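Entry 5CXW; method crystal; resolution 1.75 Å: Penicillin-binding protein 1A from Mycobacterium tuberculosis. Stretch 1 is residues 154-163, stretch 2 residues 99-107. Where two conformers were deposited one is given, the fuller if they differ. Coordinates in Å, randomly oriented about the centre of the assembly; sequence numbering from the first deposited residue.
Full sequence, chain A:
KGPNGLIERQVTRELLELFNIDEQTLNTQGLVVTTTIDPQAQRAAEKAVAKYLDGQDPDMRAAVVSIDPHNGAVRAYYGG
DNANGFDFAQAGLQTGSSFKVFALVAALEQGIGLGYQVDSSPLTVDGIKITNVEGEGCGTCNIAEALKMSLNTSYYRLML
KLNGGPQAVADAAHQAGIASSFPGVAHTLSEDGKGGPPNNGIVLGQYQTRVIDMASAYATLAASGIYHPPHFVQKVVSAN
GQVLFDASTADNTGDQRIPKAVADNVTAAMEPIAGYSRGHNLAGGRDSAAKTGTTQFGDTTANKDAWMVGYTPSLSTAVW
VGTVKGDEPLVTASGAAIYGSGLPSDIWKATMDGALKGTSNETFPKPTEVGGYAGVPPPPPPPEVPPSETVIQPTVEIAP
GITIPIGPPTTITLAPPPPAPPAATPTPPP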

# COMPACT_ATOMS: atom_id res chain seq x y z
N SER A 154 -18.59 9.17 3.00
CA SER A 154 -18.27 10.09 1.91
C SER A 154 -17.65 9.34 0.73
O SER A 154 -17.97 9.60 -0.43
CB SER A 154 -17.23 11.09 2.43
OG SER A 154 -17.70 11.81 3.57
N TYR A 155 -16.77 8.39 1.04
CA TYR A 155 -16.07 7.61 -0.01
C TYR A 155 -17.05 6.65 -0.71
O TYR A 155 -16.89 6.36 -1.89
CB TYR A 155 -14.74 6.97 0.50
CG TYR A 155 -13.66 7.98 0.15
CD1 TYR A 155 -13.50 9.16 0.88
CD2 TYR A 155 -12.91 7.83 -0.97
CE1 TYR A 155 -12.61 10.16 0.46
CE2 TYR A 155 -12.02 8.78 -1.43
CZ TYR A 155 -11.86 9.96 -0.71
OH TYR A 155 -11.04 10.94 -1.18
N TYR A 156 -18.02 6.10 0.02
CA TYR A 156 -19.11 5.32 -0.62
C TYR A 156 -19.88 6.19 -1.59
O TYR A 156 -20.10 5.79 -2.75
CB TYR A 156 -20.05 4.74 0.42
CG TYR A 156 -20.19 3.25 0.38
CD1 TYR A 156 -19.29 2.46 1.02
CD2 TYR A 156 -21.25 2.63 -0.27
CE1 TYR A 156 -19.38 1.08 1.00
CE2 TYR A 156 -21.40 1.26 -0.25
CZ TYR A 156 -20.44 0.49 0.36
OH TYR A 156 -20.60 -0.90 0.43
N ARG A 157 -20.28 7.40 -1.19
CA ARG A 157 -20.98 8.29 -2.08
C ARG A 157 -20.09 8.69 -3.27
O ARG A 157 -20.61 8.88 -4.39
CB ARG A 157 -21.49 9.56 -1.37
CG ARG A 157 -22.59 9.33 -0.36
CD ARG A 157 -23.20 10.66 0.05
NE ARG A 157 -24.41 10.46 0.89
CZ ARG A 157 -24.39 10.25 2.22
NH1 ARG A 157 -23.29 10.33 2.92
NH2 ARG A 157 -25.54 10.00 2.86
N LEU A 158 -18.81 8.92 -3.03
CA LEU A 158 -17.94 9.28 -4.12
C LEU A 158 -17.88 8.13 -5.16
O LEU A 158 -18.00 8.37 -6.38
CB LEU A 158 -16.56 9.59 -3.65
CG LEU A 158 -15.57 9.97 -4.74
CD1 LEU A 158 -15.96 11.20 -5.55
CD2 LEU A 158 -14.19 10.16 -4.11
N MET A 159 -17.70 6.91 -4.67
CA MET A 159 -17.69 5.74 -5.57
C MET A 159 -18.99 5.64 -6.35
O MET A 159 -18.95 5.36 -7.56
CB MET A 159 -17.45 4.46 -4.77
CG MET A 159 -17.78 3.17 -5.53
SD MET A 159 -17.57 1.76 -4.49
CE MET A 159 -19.03 1.98 -3.42
N LEU A 160 -20.14 5.84 -5.71
CA LEU A 160 -21.40 5.75 -6.42
C LEU A 160 -21.58 6.83 -7.50
O LEU A 160 -22.30 6.60 -8.51
CB LEU A 160 -22.56 5.70 -5.46
CG LEU A 160 -22.59 4.48 -4.57
CD1 LEU A 160 -23.69 4.72 -3.54
CD2 LEU A 160 -22.76 3.17 -5.28
N LYS A 161 -20.92 7.95 -7.33
CA LYS A 161 -20.97 9.06 -8.31
C LYS A 161 -20.16 8.72 -9.55
O LYS A 161 -20.41 9.27 -10.64
CB LYS A 161 -20.37 10.28 -7.65
CG LYS A 161 -20.19 11.53 -8.50
CD LYS A 161 -21.47 12.17 -8.87
CE LYS A 161 -21.11 13.54 -9.45
NZ LYS A 161 -22.35 14.15 -9.97
N LEU A 162 -19.13 7.89 -9.41
CA LEU A 162 -18.32 7.55 -10.57
C LEU A 162 -19.08 6.82 -11.67
O LEU A 162 -19.89 5.93 -11.40
CB LEU A 162 -17.21 6.59 -10.17
CG LEU A 162 -16.19 7.03 -9.08
CD1 LEU A 162 -15.28 5.89 -8.75
CD2 LEU A 162 -15.44 8.22 -9.53
N ASN A 163 -18.77 7.16 -12.91
CA ASN A 163 -19.13 6.33 -14.04
C ASN A 163 -18.42 5.01 -13.85
O ASN A 163 -17.20 4.99 -13.66
CB ASN A 163 -18.69 6.99 -15.32
CG ASN A 163 -19.44 8.27 -15.59
OD1 ASN A 163 -20.64 8.38 -15.28
ND2 ASN A 163 -18.79 9.20 -16.27
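Stretch 2 99-107: FKVFALVAA

Stretch 2 packs on stretch 1 as one helix against another. The helix of residues 154-161 begins earlier in the chain, and that of stretch 2 runs on past Ala107. The two run in broadly the same direction, their axes crossing at 37° and approaching to 9.8 Å. No hydrogen bond links them, so the contact, which buries 390 Å² in all, rests on van der Waals packing.

Phe99, with 3-10 geometry, lies out of reach of stretch 1; its O accepts a hydrogen bond from Phe102 N (3.0 Å). Lys100 makes the first contact. Lys100 CA is 7.0 Å from Tyr155 CA, and Lys100 CB lies 3.8 Å from Tyr155 CD2, while the carbonyl O of Lys100, already engaged by Leu104 N (3.1 Å) within the helix, is 3.6 Å from Tyr155 CE2. Val101 and Phe102 then direct their CA-to-CB bonds away from stretch 1 and take no part.

One turn after Lys100, Ala103 points toward stretch 1 and places its CB 4.1 Å from Tyr155 CD2, near the plane of the ring at its edge. The carbonyl O of Ala103 also lies 4.3 Å from Leu158 CD2. Leu104 is set sideways, yet its CD1 comes within 3.9 Å of Tyr155 OH, a hydroxyl that is hydrogen-bonded elsewhere in the structure. Tyr155 thus spans the turn from Lys100 to Leu104.

Val105 is again out of reach. Beyond it the contact passes to leucines: Ala106 CB meets Leu162 CD1 at 3.7 Å, and Ala107 CB lies 3.9 Å from Leu158 CD1. Leu162, the first residue to leave helical phi/psi, also brings its CD2 to 3.5 Å from Ala107 CA. The small alanine side chains accompany this close approach, with Leu162 CA and Ala107 CA just 6.4 Å apart.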

# COMPACT_ATOMS: atom_id res chain seq x y z
N PHE A 99 -7.48 1.53 0.69
CA PHE A 99 -7.90 1.35 -0.68
C PHE A 99 -8.66 2.59 -1.20
O PHE A 99 -8.85 2.72 -2.45
CB PHE A 99 -8.79 0.12 -0.82
CG PHE A 99 -8.48 -0.67 -2.06
CD1 PHE A 99 -7.31 -1.37 -2.13
CD2 PHE A 99 -9.33 -0.68 -3.15
CE1 PHE A 99 -6.97 -2.06 -3.25
CE2 PHE A 99 -8.99 -1.42 -4.28
CZ PHE A 99 -7.81 -2.09 -4.33
N LYS A 100 -9.04 3.53 -0.31
CA LYS A 100 -9.80 4.69 -0.74
C LYS A 100 -9.07 5.53 -1.79
O LYS A 100 -9.72 6.26 -2.57
CB LYS A 100 -10.16 5.62 0.45
CG LYS A 100 -11.19 5.03 1.38
CD LYS A 100 -11.48 5.88 2.59
CE LYS A 100 -12.46 5.14 3.45
NZ LYS A 100 -12.62 5.82 4.69
N VAL A 101 -7.74 5.53 -1.73
CA VAL A 101 -6.94 6.34 -2.65
C VAL A 101 -7.25 5.97 -4.07
O VAL A 101 -7.17 6.81 -4.96
CB VAL A 101 -5.40 6.30 -2.38
CG1 VAL A 101 -5.11 6.68 -0.97
CG2 VAL A 101 -4.80 4.97 -2.79
N PHE A 102 -7.66 4.72 -4.32
CA PHE A 102 -7.97 4.33 -5.71
C PHE A 102 -9.31 4.86 -6.17
O PHE A 102 -9.48 5.12 -7.37
CB PHE A 102 -7.83 2.79 -5.89
CG PHE A 102 -6.50 2.33 -5.47
CD1 PHE A 102 -5.35 2.85 -6.09
CD2 PHE A 102 -6.32 1.44 -4.45
CE1 PHE A 102 -4.08 2.48 -5.67
CE2 PHE A 102 -5.04 1.07 -4.03
CZ PHE A 102 -3.92 1.60 -4.63
N ALA A 103 -10.25 5.02 -5.24
CA ALA A 103 -11.48 5.74 -5.57
C ALA A 103 -11.17 7.19 -5.90
O ALA A 103 -11.77 7.81 -6.78
CB ALA A 103 -12.51 5.66 -4.48
N LEU A 104 -10.23 7.78 -5.20
CA LEU A 104 -9.85 9.16 -5.51
C LEU A 104 -9.15 9.30 -6.85
O LEU A 104 -9.46 10.21 -7.65
CB LEU A 104 -8.99 9.70 -4.38
CG LEU A 104 -8.62 11.17 -4.48
CD1 LEU A 104 -9.77 12.12 -4.63
CD2 LEU A 104 -7.78 11.58 -3.29
N VAL A 105 -8.28 8.33 -7.16
CA VAL A 105 -7.72 8.27 -8.49
C VAL A 105 -8.82 8.25 -9.53
O VAL A 105 -8.81 9.03 -10.51
CB VAL A 105 -6.79 7.05 -8.73
CG1 VAL A 105 -6.38 6.95 -10.16
CG2 VAL A 105 -5.52 7.15 -7.87
N ALA A 106 -9.75 7.33 -9.37
CA ALA A 106 -10.83 7.16 -10.33
C ALA A 106 -11.65 8.45 -10.53
O ALA A 106 -12.01 8.81 -11.66
CB ALA A 106 -11.79 6.07 -9.90
N ALA A 107 -11.93 9.12 -9.41
CA ALA A 107 -12.69 10.33 -9.43
C ALA A 107 -11.96 11.41 -10.23
O ALA A 107 -12.53 12.11 -11.11
CB ALA A 107 -12.95 10.80 -8.02